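Local coordinates for adhesion G-protein coupled receptor G6 (Danio rerio, PDB 6V55), which probably senses extracellular cues as a calcium-binding adhesion GPCR linked to myelination, through a multidomain extracellular region, at residues 458-469 against 480-488; 68-76 against 332-340. All blocks are in the same frame, centred on the assembly; numbering follows the deposited sequence.

Contact 2 comes first along the chain and closes before contact 1 opens. It sets strand 71-74, an outermost strand of a mixed CUB-domain sheet, against the disulfide-closed loop 332-340 that leads into strand 342-353. Contact 1 lies further on, in the hairpin of strands 468-472 and 480-488 and the loop before it. The two centres are 14 Å apart, and the contacts touch directly: Gln469 NE2 probably donates to Gly336 O at 3.1 Å, and Arg464 N to Leu337 O at 3.2 Å. Loop 332-340 is therefore held between the CUB domain and segment 458-469, consistent with a folded-back extracellular region in which parts distant in sequence meet.

Contact 1: 458-469 against 480-488; sequences YRWPESRPTVTQ and NASRTCMIN. With NAG (2-acetamido-2-deoxy-beta-D-glucopyranose), chain N; NAG (2-acetamido-2-deoxy-beta-D-glucopyranose), chain I; NAG (2-acetamido-2-deoxy-beta-D-glucopyranose), chain K.
An antiparallel beta hairpin, strands 468-472 and 480-488, forms this contact, together with the chain leading into it, which folds back over strand 480-488. Thr468 and Thr484 form a non-hydrogen-bonded pair, and their hydroxyls meet across it, OG1 to OG1 at 2.6 Å. Each OG1 is anti to its own carbonyl carbon (chi1 -67° and -54°), which turns the two oxygens to one another. Gln469 and Arg483 make the adjoining hydrogen-bonded pair, with Gln469 N to Arg483 O at 3.0 Å and Arg483 N returning to Gln469 O. Beyond the pairing, Cys485 O takes Thr466 N at 2.6 Å from the type II turn Arg464-Val467, while Cys485 N donates to Val467 O. Cys485 SG, anti to the backbone N, lies 3.6 Å from Ser463 O.

Arg483 CB sits over one face of the Trp460 indole, 3.5 Å from the centroid of its six-membered ring and 8° off the normal, a CH-pi contact. The extended arginine chain then crosses the indole, bringing CD to 3.8 Å from Trp460 NE1. At the same end of the strand, Ala481 CB meets Tyr458 CE1 at 3.7 Å. At the other end, Pro465 CB packs on Ile487 CG1 at 3.8 Å.

Asn480 ND2 is covalently bonded to C1 of the N-acetylglucosamine of chain N. The indole NE1 donates to Phe454 O, and the Arg483 guanidinium forms a salt bridge with Asp452 and a cation-pi contact with Trp496. Cys485 is disulfide-bonded to Cys449, while strand 493-496 flanks 480-488 as the third strand and Phe344 of strand 342-353 touches Thr466 and Ile487.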
# COMPACT_ATOMS: atom_id res chain seq x y z
N TYR A 458 -11.76 -13.82 4.36
CA TYR A 458 -11.02 -13.59 5.60
C TYR A 458 -9.54 -13.56 5.23
O TYR A 458 -8.88 -14.60 5.21
CB TYR A 458 -11.30 -14.65 6.65
CG TYR A 458 -12.64 -14.48 7.28
CD1 TYR A 458 -12.78 -13.80 8.49
CD2 TYR A 458 -13.79 -14.96 6.65
CE1 TYR A 458 -14.03 -13.61 9.06
CE2 TYR A 458 -15.05 -14.77 7.21
CZ TYR A 458 -15.16 -14.10 8.42
OH TYR A 458 -16.42 -13.91 8.98
N ARG A 459 -9.03 -12.38 4.92
CA ARG A 459 -7.70 -12.24 4.37
C ARG A 459 -6.72 -11.87 5.48
O ARG A 459 -6.74 -10.75 5.99
CB ARG A 459 -7.70 -11.22 3.24
CG ARG A 459 -8.35 -11.71 1.99
CD ARG A 459 -7.80 -10.98 0.80
NE ARG A 459 -8.61 -11.25 -0.38
CZ ARG A 459 -8.53 -10.55 -1.52
NH1 ARG A 459 -7.66 -9.55 -1.63
NH2 ARG A 459 -9.30 -10.87 -2.56
N TRP A 460 -5.88 -12.79 5.84
CA TRP A 460 -5.02 -12.56 6.98
C TRP A 460 -3.67 -12.07 6.49
O TRP A 460 -3.12 -12.68 5.57
CB TRP A 460 -4.84 -13.85 7.78
CG TRP A 460 -6.13 -14.50 8.14
CD1 TRP A 460 -6.79 -15.48 7.45
CD2 TRP A 460 -6.93 -14.20 9.29
NE1 TRP A 460 -7.97 -15.80 8.09
CE2 TRP A 460 -8.08 -15.04 9.23
CE3 TRP A 460 -6.81 -13.29 10.35
CZ2 TRP A 460 -9.08 -15.00 10.19
CZ3 TRP A 460 -7.81 -13.27 11.32
CH2 TRP A 460 -8.93 -14.13 11.22
N PRO A 461 -3.13 -10.98 7.02
CA PRO A 461 -1.83 -10.48 6.55
C PRO A 461 -0.67 -11.29 7.14
O PRO A 461 -0.86 -12.13 8.01
CB PRO A 461 -1.80 -9.03 7.04
CG PRO A 461 -2.74 -8.99 8.21
CD PRO A 461 -3.78 -10.06 7.97
N GLU A 462 0.53 -11.02 6.60
CA GLU A 462 1.76 -11.68 7.03
C GLU A 462 2.06 -11.34 8.48
O GLU A 462 1.83 -10.21 8.91
CB GLU A 462 2.94 -11.24 6.15
CG GLU A 462 4.22 -12.08 6.24
CD GLU A 462 5.39 -11.39 5.56
OE1 GLU A 462 5.15 -10.59 4.64
OE2 GLU A 462 6.56 -11.65 5.93
N SER A 463 2.52 -12.33 9.25
CA SER A 463 2.65 -12.11 10.69
C SER A 463 3.89 -12.77 11.25
O SER A 463 4.20 -13.91 10.91
CB SER A 463 1.43 -12.63 11.45
OG SER A 463 0.23 -12.20 10.85
N ARG A 464 4.54 -12.07 12.18
CA ARG A 464 5.60 -12.64 13.01
C ARG A 464 5.01 -13.71 13.94
O ARG A 464 3.80 -13.73 14.17
CB ARG A 464 6.28 -11.50 13.80
CG ARG A 464 7.10 -10.57 12.90
CD ARG A 464 8.01 -9.63 13.69
NE ARG A 464 7.62 -8.23 13.49
CZ ARG A 464 8.38 -7.28 12.94
NH1 ARG A 464 9.63 -7.56 12.55
NH2 ARG A 464 7.90 -6.05 12.80
N PRO A 465 5.83 -14.67 14.40
CA PRO A 465 5.32 -15.70 15.33
C PRO A 465 4.81 -15.13 16.65
O PRO A 465 5.39 -14.20 17.22
CB PRO A 465 6.55 -16.59 15.57
CG PRO A 465 7.33 -16.45 14.33
CD PRO A 465 7.15 -15.05 13.85
N THR A 466 3.71 -15.75 17.13
CA THR A 466 2.87 -15.45 18.31
C THR A 466 2.06 -14.15 18.17
O THR A 466 1.42 -13.71 19.12
CB THR A 466 3.62 -15.44 19.66
OG1 THR A 466 4.32 -14.19 19.80
CG2 THR A 466 4.61 -16.62 19.80
N VAL A 467 2.04 -13.54 16.98
CA VAL A 467 1.17 -12.40 16.69
C VAL A 467 -0.22 -12.93 16.36
O VAL A 467 -0.35 -13.88 15.58
CB VAL A 467 1.73 -11.57 15.53
CG1 VAL A 467 0.70 -10.65 14.88
CG2 VAL A 467 2.95 -10.79 15.98
N THR A 468 -1.26 -12.34 16.97
CA THR A 468 -2.64 -12.57 16.58
C THR A 468 -3.14 -11.39 15.77
O THR A 468 -2.98 -10.23 16.19
CB THR A 468 -3.51 -12.80 17.83
OG1 THR A 468 -3.12 -14.04 18.43
CG2 THR A 468 -5.00 -12.87 17.47
N GLN A 469 -3.73 -11.66 14.60
CA GLN A 469 -4.29 -10.64 13.73
C GLN A 469 -5.80 -10.66 13.76
O GLN A 469 -6.41 -11.71 13.91
CB GLN A 469 -3.83 -10.84 12.29
CG GLN A 469 -2.37 -10.73 12.16
CD GLN A 469 -1.94 -9.37 11.68
OE1 GLN A 469 -2.73 -8.41 11.67
NE2 GLN A 469 -0.68 -9.27 11.26
N ASN A 480 -15.07 -8.85 15.20
CA ASN A 480 -13.86 -9.35 14.56
C ASN A 480 -13.76 -10.87 14.58
O ASN A 480 -14.36 -11.55 15.41
CB ASN A 480 -12.59 -8.85 15.26
CG ASN A 480 -12.54 -7.37 15.42
OD1 ASN A 480 -13.01 -6.61 14.57
ND2 ASN A 480 -11.93 -6.93 16.54
N ALA A 481 -12.94 -11.38 13.67
CA ALA A 481 -12.39 -12.73 13.74
C ALA A 481 -10.91 -12.60 14.05
O ALA A 481 -10.33 -11.53 13.89
CB ALA A 481 -12.59 -13.49 12.43
N SER A 482 -10.29 -13.70 14.49
CA SER A 482 -8.87 -13.66 14.83
C SER A 482 -8.18 -14.96 14.43
O SER A 482 -8.81 -16.01 14.36
CB SER A 482 -8.63 -13.40 16.32
OG SER A 482 -8.85 -14.58 17.06
N ARG A 483 -6.88 -14.85 14.14
CA ARG A 483 -6.01 -15.98 13.78
C ARG A 483 -4.61 -15.72 14.32
O ARG A 483 -4.12 -14.59 14.25
CB ARG A 483 -5.94 -16.20 12.26
CG ARG A 483 -5.73 -17.64 11.85
CD ARG A 483 -5.63 -17.80 10.34
NE ARG A 483 -5.57 -19.20 9.91
CZ ARG A 483 -5.27 -19.59 8.67
NH1 ARG A 483 -4.99 -18.68 7.74
NH2 ARG A 483 -5.24 -20.88 8.35
N THR A 484 -3.97 -16.76 14.84
CA THR A 484 -2.66 -16.64 15.48
C THR A 484 -1.62 -17.42 14.68
O THR A 484 -1.86 -18.57 14.29
CB THR A 484 -2.70 -17.13 16.93
OG1 THR A 484 -3.75 -16.44 17.62
CG2 THR A 484 -1.38 -16.85 17.65
N CYS A 485 -0.49 -16.76 14.41
CA CYS A 485 0.71 -17.39 13.86
C CYS A 485 1.46 -18.07 15.00
O CYS A 485 2.13 -17.40 15.80
CB CYS A 485 1.56 -16.32 13.18
SG CYS A 485 3.05 -16.94 12.38
N MET A 486 1.38 -19.41 15.08
CA MET A 486 1.93 -20.20 16.18
C MET A 486 3.28 -20.81 15.84
O MET A 486 3.65 -20.96 14.67
CB MET A 486 0.98 -21.34 16.55
CG MET A 486 -0.44 -20.93 16.75
SD MET A 486 -0.89 -20.85 18.48
CE MET A 486 -0.79 -22.59 18.93
N ILE A 487 4.00 -21.24 16.88
CA ILE A 487 5.26 -21.98 16.73
C ILE A 487 5.04 -23.46 16.99
O ILE A 487 4.66 -23.86 18.11
CB ILE A 487 6.34 -21.44 17.66
CG1 ILE A 487 6.68 -20.02 17.26
CG2 ILE A 487 7.57 -22.32 17.62
CD1 ILE A 487 7.34 -19.33 18.32
N ASN A 488 5.29 -24.28 15.97
CA ASN A 488 5.34 -25.72 16.14
C ASN A 488 6.58 -26.07 16.96
O ASN A 488 7.71 -25.95 16.47
CB ASN A 488 5.39 -26.41 14.78
CG ASN A 488 5.57 -27.89 14.90
OD1 ASN A 488 4.95 -28.52 15.74
ND2 ASN A 488 6.43 -28.46 14.07
C1 NAG N . -11.68 -5.59 17.01
C2 NAG N . -12.24 -5.36 18.43
C3 NAG N . -11.83 -3.97 18.96
C4 NAG N . -10.32 -3.72 18.83
C5 NAG N . -9.81 -4.03 17.42
C6 NAG N . -8.30 -3.99 17.34
C7 NAG N . -14.30 -6.67 18.70
C8 NAG N . -15.80 -6.63 18.69
N2 NAG N . -13.69 -5.51 18.45
O3 NAG N . -12.19 -3.88 20.34
O4 NAG N . -10.02 -2.36 19.16
O5 NAG N . -10.22 -5.34 17.01
O6 NAG N . -7.79 -4.48 16.11
O7 NAG N . -13.68 -7.72 18.89
C1 NAG I . 7.94 -29.95 10.01
C2 NAG I . 6.54 -30.34 10.57
C3 NAG I . 5.56 -30.58 9.41
C4 NAG I . 5.55 -29.41 8.42
C5 NAG I . 6.97 -29.08 7.96
C6 NAG I . 7.05 -27.87 7.04
C7 NAG I . 5.95 -31.76 12.51
C8 NAG I . 6.28 -33.04 13.24
N2 NAG I . 6.67 -31.52 11.40
O3 NAG I . 4.25 -30.80 9.91
O4 NAG I . 4.71 -29.71 7.30
O5 NAG I . 7.81 -28.81 9.10
O6 NAG I . 7.86 -26.83 7.58
O7 NAG I . 5.07 -31.00 12.89
C1 NAG K . -15.58 -12.21 21.04
C2 NAG K . -14.08 -11.85 21.03
C3 NAG K . -13.48 -11.94 22.45
C4 NAG K . -14.29 -11.10 23.44
C5 NAG K . -15.77 -11.53 23.40
C6 NAG K . -16.66 -10.70 24.31
C7 NAG K . -12.69 -12.19 19.04
C8 NAG K . -12.02 -13.19 18.14
N2 NAG K . -13.36 -12.70 20.09
O3 NAG K . -12.13 -11.47 22.44
O4 NAG K . -13.76 -11.21 24.76
O5 NAG K . -16.28 -11.40 22.05
O6 NAG K . -17.14 -9.51 23.70
O7 NAG K . -12.63 -10.98 18.83

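Contact 2: 68-76 against 332-340; sequences GTSDAKFCG and GCASGLGCP
Asp71 OD1 is gripped by two donors of the loop 332-340. Ser335 OG gives the shorter bond, 2.8 Å to Asp71 OD1, and arrives from well above the carboxylate plane, 61° out of it. The second donor, Gly336 N, lies 3.1 Å from Asp71 OD1 and meets it nearly along the C-O axis, with an N-H...O angle of 146°; both come from the same face of the carboxylate. With CG of Asp71 anti to the backbone nitrogen (chi1 -177°), the carboxylate reaches across to the first residues of the type I turn Ser335-Gly338. Its other oxygen, OD2, has the apolar Leu337 CD1 beside it at 3.5 Å.

Two residues along the strand from Asp71, the backbones join: Lys73 N donates to Ala334 O at 3.0 Å from directly ahead of the carbonyl, and Ala72 CA adds a CA-H...O contact to the same oxygen at 3.3 Å. The aliphatic chain of Lys73, extended beyond CG, continues across the loop backbone and sets CE 3.4 Å from Cys333 O. Its ammonium goes on to Gly57 O of the CUB domain. The disulfide between Cys333 SG and Cys339 SG closes the loop around the turn.

Replacing Asp71 with an alanine would probably leave Ser335 OG and Gly336 N without their shared acceptor and loosen the turn against the strand edge. The contact thus rests largely on polar bonds: an acceptor from each side, Asp71 OD1 of the strand and Ala334 O of the loop, fastens a loop without regular secondary structure to an outermost strand of a CUB-domain sheet, and the pair of donors on OD1 would be expected to favour the charged form of Asp71.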
# COMPACT_ATOMS: atom_id res chain seq x y z
N GLY A 68 14.13 -1.02 4.54
CA GLY A 68 14.98 -2.15 4.89
C GLY A 68 15.02 -2.46 6.38
O GLY A 68 15.36 -3.58 6.75
N THR A 69 14.63 -1.49 7.22
CA THR A 69 14.74 -1.63 8.66
C THR A 69 13.44 -1.43 9.42
O THR A 69 13.38 -1.78 10.60
CB THR A 69 15.78 -0.64 9.20
OG1 THR A 69 15.58 0.64 8.59
CG2 THR A 69 17.19 -1.12 8.91
N SER A 70 12.40 -0.86 8.80
CA SER A 70 11.13 -0.71 9.50
C SER A 70 9.98 -1.04 8.57
O SER A 70 10.15 -1.34 7.38
CB SER A 70 10.97 0.70 10.08
OG SER A 70 11.40 1.70 9.19
N ASP A 71 8.78 -0.93 9.12
CA ASP A 71 7.54 -1.45 8.56
C ASP A 71 6.44 -0.68 9.28
O ASP A 71 6.36 -0.78 10.51
CB ASP A 71 7.44 -2.96 8.81
CG ASP A 71 6.21 -3.61 8.18
OD1 ASP A 71 5.07 -3.39 8.66
OD2 ASP A 71 6.40 -4.38 7.22
N ALA A 72 5.62 0.09 8.58
CA ALA A 72 4.57 0.81 9.28
C ALA A 72 3.28 0.82 8.49
O ALA A 72 3.30 1.03 7.27
CB ALA A 72 5.00 2.23 9.57
N LYS A 73 2.15 0.62 9.18
CA LYS A 73 0.82 0.59 8.57
C LYS A 73 0.12 1.94 8.74
O LYS A 73 0.35 2.66 9.71
CB LYS A 73 -0.05 -0.52 9.16
CG LYS A 73 -0.10 -0.57 10.68
CD LYS A 73 -1.01 -1.67 11.20
CE LYS A 73 -0.96 -1.73 12.73
NZ LYS A 73 -1.92 -2.75 13.31
N PHE A 74 -0.73 2.28 7.76
CA PHE A 74 -1.38 3.59 7.69
C PHE A 74 -2.80 3.41 7.16
O PHE A 74 -3.04 2.63 6.24
CB PHE A 74 -0.65 4.55 6.74
CG PHE A 74 0.76 4.89 7.14
CD1 PHE A 74 1.03 6.02 7.92
CD2 PHE A 74 1.83 4.11 6.70
CE1 PHE A 74 2.33 6.35 8.29
CE2 PHE A 74 3.14 4.43 7.07
CZ PHE A 74 3.39 5.56 7.86
N CYS A 75 -3.74 4.16 7.74
CA CYS A 75 -5.08 4.29 7.18
C CYS A 75 -5.65 5.63 7.60
O CYS A 75 -4.95 6.46 8.18
CB CYS A 75 -6.01 3.17 7.65
SG CYS A 75 -6.08 3.02 9.45
N GLY A 76 -6.95 5.82 7.34
CA GLY A 76 -7.60 7.07 7.68
C GLY A 76 -7.05 8.20 6.83
O GLY A 76 -6.92 8.06 5.61
N GLY A 332 -0.64 2.51 18.83
CA GLY A 332 -0.38 1.13 19.22
C GLY A 332 0.87 0.54 18.60
O GLY A 332 1.94 1.18 18.53
N CYS A 333 0.72 -0.70 18.15
CA CYS A 333 1.73 -1.35 17.33
C CYS A 333 1.81 -0.67 15.96
O CYS A 333 0.79 -0.44 15.31
CB CYS A 333 1.38 -2.83 17.17
SG CYS A 333 2.47 -3.70 15.99
N ALA A 334 3.03 -0.36 15.51
CA ALA A 334 3.15 0.31 14.22
C ALA A 334 3.28 -0.65 13.04
O ALA A 334 2.95 -0.26 11.92
CB ALA A 334 4.33 1.29 14.20
N SER A 335 3.75 -1.88 13.24
CA SER A 335 3.99 -2.77 12.12
C SER A 335 2.74 -3.54 11.74
O SER A 335 1.98 -4.00 12.61
CB SER A 335 5.10 -3.76 12.44
OG SER A 335 5.54 -4.39 11.26
N GLY A 336 2.54 -3.72 10.43
CA GLY A 336 1.46 -4.55 9.92
C GLY A 336 1.67 -6.03 10.09
O GLY A 336 0.72 -6.80 9.95
N LEU A 337 2.91 -6.44 10.39
CA LEU A 337 3.25 -7.81 10.72
C LEU A 337 2.89 -8.17 12.16
O LEU A 337 2.85 -9.35 12.52
CB LEU A 337 4.75 -8.05 10.51
CG LEU A 337 5.31 -7.86 9.10
CD1 LEU A 337 6.72 -7.32 9.15
CD2 LEU A 337 5.31 -9.18 8.36
N GLY A 338 2.64 -7.18 13.00
CA GLY A 338 2.52 -7.42 14.42
C GLY A 338 3.75 -6.96 15.16
O GLY A 338 4.80 -6.68 14.58
N CYS A 339 3.60 -6.85 16.48
CA CYS A 339 4.67 -6.45 17.38
C CYS A 339 4.76 -7.50 18.48
O CYS A 339 4.17 -7.33 19.54
CB CYS A 339 4.43 -5.07 17.98
SG CYS A 339 4.34 -3.71 16.77
N PRO A 340 5.46 -8.62 18.23
CA PRO A 340 5.55 -9.66 19.26
C PRO A 340 6.57 -9.32 20.33
O PRO A 340 7.52 -8.56 20.12
CB PRO A 340 6.00 -10.89 18.47
CG PRO A 340 6.82 -10.31 17.38
CD PRO A 340 6.18 -9.00 17.01